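Local coordinates for Rho GTPase-activating protein 15 (Homo sapiens, PDB 3BYI) that switches off Rho-type GTPases such as RAC1 by speeding their conversion to the GDP-bound state, through the RhoGAP domain held in this chain, at residues Pro106-Ala119 and Leu135-Met147. Numbering follows the deposited sequence.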
ATOM      1  N   PRO A 106      -8.619  -3.971  -3.535  1.00 46.25           N
ATOM      2  CA  PRO A 106      -7.192  -3.960  -3.217  1.00 43.62           C
ATOM      3  C   PRO A 106      -6.250  -3.673  -4.399  1.00 44.00           C
ATOM      4  O   PRO A 106      -6.624  -3.838  -5.556  1.00 42.35           O
ATOM      5  CB  PRO A 106      -6.946  -5.365  -2.590  1.00 43.62           C
ATOM      6  CG  PRO A 106      -8.175  -6.161  -2.826  1.00 43.51           C
ATOM      7  CD  PRO A 106      -9.282  -5.253  -3.226  1.00 45.74           C
ATOM      8  N   LEU A 107      -5.010  -3.270  -4.082  1.00 45.42           N
ATOM      9  CA  LEU A 107      -3.994  -3.008  -5.105  1.00 43.87           C
ATOM     10  C   LEU A 107      -3.855  -4.190  -6.068  1.00 44.54           C
ATOM     11  O   LEU A 107      -3.706  -4.008  -7.274  1.00 45.47           O
ATOM     12  CB  LEU A 107      -2.640  -2.696  -4.465  1.00 44.02           C
ATOM     13  CG  LEU A 107      -1.471  -2.274  -5.387  1.00 46.36           C
ATOM     14  CD1 LEU A 107      -1.829  -1.059  -6.214  1.00 39.81           C
ATOM     15  CD2 LEU A 107      -0.164  -2.032  -4.574  1.00 34.67           C
ATOM     16  N   PHE A 108      -3.879  -5.388  -5.505  1.00 43.06           N
ATOM     17  CA  PHE A 108      -3.902  -6.613  -6.281  1.00 43.74           C
ATOM     18  C   PHE A 108      -5.365  -6.912  -6.568  1.00 44.29           C
ATOM     19  O   PHE A 108      -6.102  -7.306  -5.630  1.00 45.68           O
ATOM     20  CB  PHE A 108      -3.298  -7.760  -5.453  1.00 42.17           C
ATOM     21  CG  PHE A 108      -1.807  -7.692  -5.323  1.00 41.81           C
ATOM     22  CD1 PHE A 108      -1.201  -6.737  -4.501  1.00 41.23           C
ATOM     23  CD2 PHE A 108      -1.011  -8.578  -6.009  1.00 41.75           C
ATOM     24  CE1 PHE A 108       0.167  -6.671  -4.376  1.00 39.03           C
ATOM     25  CE2 PHE A 108       0.360  -8.510  -5.906  1.00 41.52           C
ATOM     26  CZ  PHE A 108       0.955  -7.569  -5.080  1.00 45.19           C
ATOM     27  N   PRO A 109      -5.814  -6.724  -7.831  1.00 43.24           N
ATOM     28  CA  PRO A 109      -7.229  -6.931  -8.042  1.00 45.11           C
ATOM     29  C   PRO A 109      -7.677  -8.361  -7.732  1.00 47.29           C
ATOM     30  O   PRO A 109      -6.959  -9.336  -7.986  1.00 47.22           O
ATOM     31  CB  PRO A 109      -7.431  -6.577  -9.531  1.00 44.52           C
ATOM     32  CG  PRO A 109      -6.203  -5.735  -9.894  1.00 43.23           C
ATOM     33  CD  PRO A 109      -5.127  -6.351  -9.085  1.00 42.33           C
ATOM     34  N   TYR A 110      -8.872  -8.443  -7.169  1.00 50.08           N
ATOM     35  CA  TYR A 110      -9.561  -9.698  -6.920  1.00 53.49           C
ATOM     36  C   TYR A 110      -9.584 -10.609  -8.169  1.00 50.36           C
ATOM     37  O   TYR A 110      -9.414 -11.827  -8.056  1.00 51.69           O
ATOM     38  CB  TYR A 110     -11.033  -9.420  -6.516  1.00 57.74           C
ATOM     39  CG  TYR A 110     -11.321  -8.591  -5.259  1.00 58.08           C
ATOM     40  CD1 TYR A 110     -10.897  -9.017  -4.004  1.00 62.10           C
ATOM     41  CD2 TYR A 110     -12.105  -7.413  -5.336  1.00 63.42           C
ATOM     42  CE1 TYR A 110     -11.192  -8.283  -2.845  1.00 68.09           C
ATOM     43  CE2 TYR A 110     -12.424  -6.662  -4.179  1.00 62.64           C
ATOM     44  CZ  TYR A 110     -11.955  -7.104  -2.933  1.00 69.62           C
ATOM     45  OH  TYR A 110     -12.227  -6.360  -1.781  1.00 66.06           O
ATOM     46  N   SER A 111      -9.833 -10.038  -9.353  1.00 47.81           N
ATOM     47  CA  SER A 111      -9.830 -10.861 -10.586  1.00 46.97           C
ATOM     48  C   SER A 111      -8.466 -11.541 -10.827  1.00 49.55           C
ATOM     49  O   SER A 111      -8.409 -12.630 -11.391  1.00 54.09           O
ATOM     50  CB  SER A 111     -10.261 -10.059 -11.809  1.00 45.77           C
ATOM     51  OG  SER A 111      -9.471  -8.915 -12.031  1.00 48.41           O
ATOM     52  N   PHE A 112      -7.377 -10.931 -10.354  1.00 48.65           N
ATOM     53  CA  PHE A 112      -6.053 -11.514 -10.502  1.00 46.87           C
ATOM     54  C   PHE A 112      -5.643 -12.513  -9.408  1.00 46.42           C
ATOM     55  O   PHE A 112      -4.702 -13.284  -9.596  1.00 46.84           O
ATOM     56  CB  PHE A 112      -5.009 -10.407 -10.569  1.00 46.78           C
ATOM     57  CG  PHE A 112      -4.945  -9.712 -11.888  1.00 46.56           C
ATOM     58  CD1 PHE A 112      -5.990  -8.897 -12.317  1.00 53.95           C
ATOM     59  CD2 PHE A 112      -3.819  -9.839 -12.693  1.00 50.14           C
ATOM     60  CE1 PHE A 112      -5.918  -8.234 -13.548  1.00 47.74           C
ATOM     61  CE2 PHE A 112      -3.745  -9.202 -13.917  1.00 48.26           C
ATOM     62  CZ  PHE A 112      -4.790  -8.394 -14.348  1.00 44.46           C
ATOM     63  N   PHE A 113      -6.327 -12.519  -8.274  1.00 48.91           N
ATOM     64  CA  PHE A 113      -5.846 -13.291  -7.116  1.00 50.60           C
ATOM     65  C   PHE A 113      -5.590 -14.789  -7.417  1.00 49.58           C
ATOM     66  O   PHE A 113      -4.515 -15.323  -7.075  1.00 49.81           O
ATOM     67  CB  PHE A 113      -6.800 -13.119  -5.918  1.00 52.84           C
ATOM     68  CG  PHE A 113      -6.344 -13.847  -4.690  1.00 50.38           C
ATOM     69  CD1 PHE A 113      -5.158 -13.494  -4.065  1.00 54.05           C
ATOM     70  CD2 PHE A 113      -7.071 -14.921  -4.182  1.00 51.48           C
ATOM     71  CE1 PHE A 113      -4.702 -14.193  -2.938  1.00 58.70           C
ATOM     72  CE2 PHE A 113      -6.629 -15.609  -3.065  1.00 49.77           C
ATOM     73  CZ  PHE A 113      -5.438 -15.258  -2.451  1.00 55.23           C
ATOM     74  N   GLU A 114      -6.545 -15.453  -8.076  1.00 48.30           N
ATOM     75  CA  GLU A 114      -6.369 -16.862  -8.444  1.00 48.45           C
ATOM     76  C   GLU A 114      -5.114 -17.063  -9.298  1.00 48.84           C
ATOM     77  O   GLU A 114      -4.383 -18.035  -9.104  1.00 48.80           O
ATOM     78  CB  GLU A 114      -7.605 -17.432  -9.149  1.00 46.59           C
ATOM     79  N   GLN A 115      -4.850 -16.123 -10.212  1.00 50.57           N
ATOM     80  CA  GLN A 115      -3.690 -16.203 -11.103  1.00 51.04           C
ATOM     81  C   GLN A 115      -2.378 -16.030 -10.370  1.00 48.37           C
ATOM     82  O   GLN A 115      -1.418 -16.706 -10.722  1.00 50.16           O
ATOM     83  CB  GLN A 115      -3.769 -15.184 -12.262  1.00 52.09           C
ATOM     84  CG  GLN A 115      -4.631 -15.598 -13.505  1.00 53.80           C
ATOM     85  CD  GLN A 115      -4.783 -14.447 -14.567  1.00 63.97           C
ATOM     86  OE1 GLN A 115      -4.009 -14.401 -15.536  1.00 67.67           O
ATOM     87  NE2 GLN A 115      -5.760 -13.523 -14.373  1.00 55.05           N
ATOM     88  N   PHE A 116      -2.329 -15.093  -9.407  1.00 48.78           N
ATOM     89  CA  PHE A 116      -1.127 -14.827  -8.546  1.00 45.80           C
ATOM     90  C   PHE A 116      -0.829 -15.990  -7.604  1.00 44.98           C
ATOM     91  O   PHE A 116       0.341 -16.330  -7.381  1.00 40.44           O
ATOM     92  CB  PHE A 116      -1.285 -13.550  -7.683  1.00 45.05           C
ATOM     93  CG  PHE A 116      -0.948 -12.238  -8.404  1.00 45.07           C
ATOM     94  CD1 PHE A 116      -1.942 -11.351  -8.769  1.00 42.89           C
ATOM     95  CD2 PHE A 116       0.366 -11.911  -8.708  1.00 49.96           C
ATOM     96  CE1 PHE A 116      -1.635 -10.149  -9.439  1.00 48.00           C
ATOM     97  CE2 PHE A 116       0.683 -10.718  -9.352  1.00 45.45           C
ATOM     98  CZ  PHE A 116      -0.320  -9.834  -9.727  1.00 45.11           C
ATOM     99  N   VAL A 117      -1.885 -16.573  -7.036  1.00 47.17           N
ATOM    100  CA  VAL A 117      -1.751 -17.805  -6.231  1.00 48.84           C
ATOM    101  C   VAL A 117      -1.166 -18.956  -7.041  1.00 49.00           C
ATOM    102  O   VAL A 117      -0.259 -19.629  -6.558  1.00 50.34           O
ATOM    103  CB  VAL A 117      -3.106 -18.277  -5.627  1.00 50.67           C
ATOM    104  CG1 VAL A 117      -2.967 -19.673  -4.991  1.00 49.65           C
ATOM    105  CG2 VAL A 117      -3.610 -17.286  -4.612  1.00 45.30           C
ATOM    106  N   GLU A 118      -1.704 -19.205  -8.242  1.00 47.64           N
ATOM    107  CA  GLU A 118      -1.140 -20.213  -9.157  1.00 50.85           C
ATOM    108  C   GLU A 118       0.334 -19.927  -9.417  1.00 49.69           C
ATOM    109  O   GLU A 118       1.155 -20.859  -9.511  1.00 48.36           O
ATOM    110  CB  GLU A 118      -1.849 -20.212 -10.522  1.00 50.24           C
ATOM    111  CG  GLU A 118      -3.212 -20.871 -10.562  1.00 59.80           C
ATOM    112  CD  GLU A 118      -3.797 -20.952 -11.991  1.00 63.09           C
ATOM    113  OE1 GLU A 118      -3.107 -20.527 -12.952  1.00 76.83           O
ATOM    114  OE2 GLU A 118      -4.944 -21.449 -12.151  1.00 79.25           O
ATOM    115  N   ALA A 119       0.644 -18.636  -9.577  1.00 48.45           N
ATOM    116  CA  ALA A 119       2.009 -18.189  -9.854  1.00 48.65           C
ATOM    117  C   ALA A 119       2.977 -18.550  -8.747  1.00 48.77           C
ATOM    118  O   ALA A 119       4.026 -19.117  -9.046  1.00 48.17           O
ATOM    119  CB  ALA A 119       2.069 -16.681 -10.146  1.00 47.10           C
ATOM    120  N   LEU A 135       1.924 -11.581 -15.042  1.00 45.37           N
ATOM    121  CA  LEU A 135       0.678 -11.078 -14.487  1.00 44.40           C
ATOM    122  C   LEU A 135       0.725  -9.585 -14.216  1.00 43.20           C
ATOM    123  O   LEU A 135      -0.252  -8.908 -14.440  1.00 44.67           O
ATOM    124  CB  LEU A 135       0.296 -11.835 -13.219  1.00 44.73           C
ATOM    125  CG  LEU A 135      -0.483 -13.112 -13.442  1.00 47.61           C
ATOM    126  CD1 LEU A 135      -0.537 -13.878 -12.153  1.00 46.52           C
ATOM    127  CD2 LEU A 135      -1.888 -12.779 -13.986  1.00 40.79           C
ATOM    128  N   VAL A 136       1.845  -9.079 -13.710  1.00 45.69           N
ATOM    129  CA  VAL A 136       1.997  -7.638 -13.463  1.00 44.06           C
ATOM    130  C   VAL A 136       1.815  -6.858 -14.772  1.00 44.83           C
ATOM    131  O   VAL A 136       1.201  -5.778 -14.778  1.00 42.79           O
ATOM    132  CB  VAL A 136       3.366  -7.297 -12.791  1.00 42.94           C
ATOM    133  CG1 VAL A 136       3.678  -5.759 -12.852  1.00 44.44           C
ATOM    134  CG2 VAL A 136       3.374  -7.815 -11.363  1.00 38.02           C
ATOM    135  N   GLN A 137       2.339  -7.413 -15.871  1.00 45.00           N
ATOM    136  CA  GLN A 137       2.161  -6.829 -17.215  1.00 46.26           C
ATOM    137  C   GLN A 137       0.704  -6.844 -17.692  1.00 43.89           C
ATOM    138  O   GLN A 137       0.349  -6.102 -18.594  1.00 44.80           O
ATOM    139  CB  GLN A 137       3.090  -7.517 -18.242  1.00 46.86           C
ATOM    140  CG  GLN A 137       4.580  -7.094 -18.098  1.00 52.52           C
ATOM    141  CD  GLN A 137       5.601  -8.063 -18.743  1.00 53.28           C
ATOM    142  OE1 GLN A 137       5.277  -9.203 -19.111  1.00 63.36           O
ATOM    143  NE2 GLN A 137       6.857  -7.605 -18.851  1.00 54.79           N
ATOM    144  N   LYS A 138      -0.143  -7.684 -17.107  1.00 43.72           N
ATOM    145  CA  LYS A 138      -1.557  -7.653 -17.462  1.00 45.28           C
ATOM    146  C   LYS A 138      -2.372  -6.658 -16.623  1.00 43.82           C
ATOM    147  O   LYS A 138      -3.510  -6.395 -16.938  1.00 43.54           O
ATOM    148  CB  LYS A 138      -2.185  -9.047 -17.408  1.00 43.75           C
ATOM    149  CG  LYS A 138      -1.569 -10.064 -18.378  1.00 46.20           C
ATOM    150  CD  LYS A 138      -2.103 -11.491 -18.117  1.00 47.09           C
ATOM    151  CE  LYS A 138      -1.338 -12.559 -18.909  1.00 47.87           C
ATOM    152  NZ  LYS A 138       0.011 -12.892 -18.307  1.00 51.72           N
ATOM    153  N   LEU A 139      -1.796  -6.098 -15.568  1.00 43.66           N
ATOM    154  CA  LEU A 139      -2.562  -5.206 -14.685  1.00 43.46           C
ATOM    155  C   LEU A 139      -2.910  -3.848 -15.302  1.00 43.65           C
ATOM    156  O   LEU A 139      -2.245  -3.385 -16.232  1.00 44.41           O
ATOM    157  CB  LEU A 139      -1.804  -4.954 -13.406  1.00 41.88           C
ATOM    158  CG  LEU A 139      -1.667  -6.076 -12.402  1.00 44.51           C
ATOM    159  CD1 LEU A 139      -0.476  -5.751 -11.513  1.00 37.83           C
ATOM    160  CD2 LEU A 139      -2.959  -6.261 -11.598  1.00 39.54           C
ATOM    161  N   PRO A 140      -3.944  -3.183 -14.769  1.00 44.01           N
ATOM    162  CA  PRO A 140      -4.185  -1.830 -15.227  1.00 44.16           C
ATOM    163  C   PRO A 140      -2.994  -0.962 -14.792  1.00 43.20           C
ATOM    164  O   PRO A 140      -2.441  -1.158 -13.704  1.00 41.17           O
ATOM    165  CB  PRO A 140      -5.468  -1.431 -14.494  1.00 44.98           C
ATOM    166  CG  PRO A 140      -6.044  -2.684 -13.981  1.00 42.16           C
ATOM    167  CD  PRO A 140      -4.901  -3.574 -13.723  1.00 44.58           C
ATOM    168  N   PRO A 141      -2.562  -0.038 -15.645  1.00 42.10           N
ATOM    169  CA  PRO A 141      -1.320   0.676 -15.294  1.00 43.67           C
ATOM    170  C   PRO A 141      -1.260   1.301 -13.880  1.00 42.25           C
ATOM    171  O   PRO A 141      -0.193   1.331 -13.288  1.00 43.61           O
ATOM    172  CB  PRO A 141      -1.211   1.757 -16.382  1.00 41.99           C
ATOM    173  CG  PRO A 141      -2.040   1.229 -17.522  1.00 42.68           C
ATOM    174  CD  PRO A 141      -3.125   0.402 -16.932  1.00 43.87           C
ATOM    175  N   PRO A 142      -2.383   1.833 -13.362  1.00 42.43           N
ATOM    176  CA  PRO A 142      -2.279   2.307 -11.985  1.00 43.33           C
ATOM    177  C   PRO A 142      -1.887   1.252 -10.976  1.00 43.01           C
ATOM    178  O   PRO A 142      -1.185   1.566 -10.028  1.00 43.99           O
ATOM    179  CB  PRO A 142      -3.686   2.865 -11.690  1.00 45.08           C
ATOM    180  CG  PRO A 142      -4.271   3.144 -13.030  1.00 40.09           C
ATOM    181  CD  PRO A 142      -3.716   2.103 -13.934  1.00 40.74           C
ATOM    182  N   ASN A 143      -2.308   0.008 -11.176  1.00 44.52           N
ATOM    183  CA  ASN A 143      -1.995  -1.068 -10.205  1.00 44.15           C
ATOM    184  C   ASN A 143      -0.544  -1.515 -10.349  1.00 40.40           C
ATOM    185  O   ASN A 143       0.162  -1.620  -9.386  1.00 40.15           O
ATOM    186  CB  ASN A 143      -2.964  -2.263 -10.368  1.00 42.36           C
ATOM    187  CG  ASN A 143      -4.418  -1.863 -10.213  1.00 45.94           C
ATOM    188  OD1 ASN A 143      -4.987  -1.190 -11.076  1.00 39.99           O
ATOM    189  ND2 ASN A 143      -5.033  -2.281  -9.110  1.00 40.10           N
ATOM    190  N   ARG A 144      -0.119  -1.755 -11.581  1.00 42.97           N
ATOM    191  CA  ARG A 144       1.269  -2.064 -11.879  1.00 42.60           C
ATOM    192  C   ARG A 144       2.233  -0.946 -11.438  1.00 43.97           C
ATOM    193  O   ARG A 144       3.240  -1.218 -10.822  1.00 44.91           O
ATOM    194  CB  ARG A 144       1.440  -2.280 -13.384  1.00 43.81           C
ATOM    195  CG  ARG A 144       2.925  -2.373 -13.789  1.00 49.12           C
ATOM    196  CD  ARG A 144       3.145  -2.854 -15.203  1.00 45.25           C
ATOM    197  NE  ARG A 144       2.561  -1.944 -16.156  1.00 47.91           N
ATOM    198  CZ  ARG A 144       1.393  -2.117 -16.768  1.00 56.75           C
ATOM    199  NH1 ARG A 144       0.626  -3.187 -16.560  1.00 53.40           N
ATOM    200  NH2 ARG A 144       0.992  -1.195 -17.605  1.00 47.78           N
ATOM    201  N   ASP A 145       1.965   0.302 -11.839  1.00 42.83           N
ATOM    202  CA  ASP A 145       2.879   1.384 -11.523  1.00 42.83           C
ATOM    203  C   ASP A 145       2.952   1.699 -10.030  1.00 42.38           C
ATOM    204  O   ASP A 145       4.015   2.057  -9.524  1.00 38.73           O
ATOM    205  CB  ASP A 145       2.521   2.660 -12.278  1.00 44.22           C
ATOM    206  CG  ASP A 145       2.734   2.545 -13.757  1.00 43.38           C
ATOM    207  OD1 ASP A 145       3.286   1.522 -14.239  1.00 44.79           O
ATOM    208  OD2 ASP A 145       2.319   3.492 -14.445  1.00 48.20           O
ATOM    209  N   THR A 146       1.819   1.601  -9.346  1.00 42.68           N
ATOM    210  CA  THR A 146       1.782   1.768  -7.882  1.00 42.98           C
ATOM    211  C   THR A 146       2.515   0.598  -7.132  1.00 44.99           C
ATOM    212  O   THR A 146       3.233   0.816  -6.140  1.00 44.77           O
ATOM    213  CB  THR A 146       0.325   1.960  -7.437  1.00 39.19           C
ATOM    214  OG1 THR A 146      -0.164   3.116  -8.101  1.00 43.49           O
ATOM    215  CG2 THR A 146       0.140   2.159  -5.899  1.00 39.96           C
ATOM    216  N   MET A 147       2.351  -0.629  -7.623  1.00 46.89           N
ATOM    217  CA  MET A 147       3.138  -1.752  -7.113  1.00 47.16           C
ATOM    218  C   MET A 147       4.616  -1.526  -7.283  1.00 45.28           C
ATOM    219  O   MET A 147       5.391  -1.771  -6.371  1.00 46.67           O
ATOM    220  CB  MET A 147       2.787  -3.055  -7.844  1.00 47.30           C
ATOM    221  CG  MET A 147       1.480  -3.675  -7.389  1.00 45.40           C
ATOM    222  SD  MET A 147       1.196  -5.191  -8.250  1.00 47.40           S
ATOM    223  CE  MET A 147      -0.580  -5.412  -7.986  1.00 40.20           C
TER
HETATM  224  O   HOH W   1      -7.259  -1.864  -7.595  1.00 32.84           O
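Leu135 is the knob that helix 125-138 drives into helix 110-120, filling a hole walled by Phe112, Gln115, Phe116 and Ala119. Its forked end suits the hole: CD1 rests on the Gln115 carbonyl and lies 4.2 Å from the centroid of the Phe116 ring, over one face, while CD2 touches Phe112 CD2 and the amide end of Gln115. The small Ala119 turns its CB to CD1. Leu139 supplies the next bump, its CD2 centred over a face of Phe112, 3.7 Å from the ring centroid, and pressed tightly against Pro109 CD. In this all-helical RhoGAP domain the contact seats helix 110-120 and its leading loop across the bend between helices 125-138 and 141-159, away from the predicted arginine finger. Past the bend, the extended, unbranched Met147 runs across Leu107 and ends over Phe108. Its CE stands 3.6 Å from the Phe108 ring centroid, almost on the ring normal, with SD also above that face as a Met-aromatic contact. Leu107 turns its CG trans to the main-chain nitrogen (chi1 -175°), which carries CD2 alongside Met147 CG and CD1 against Thr146 CG2. Buried Asn143 meets the polar loop backbone: ND2 donates to Leu107 O (2.8 Å, nearly straight) and to a water shared with Pro106 O, while OD1 is hydrogen-bonded to His25 NE2.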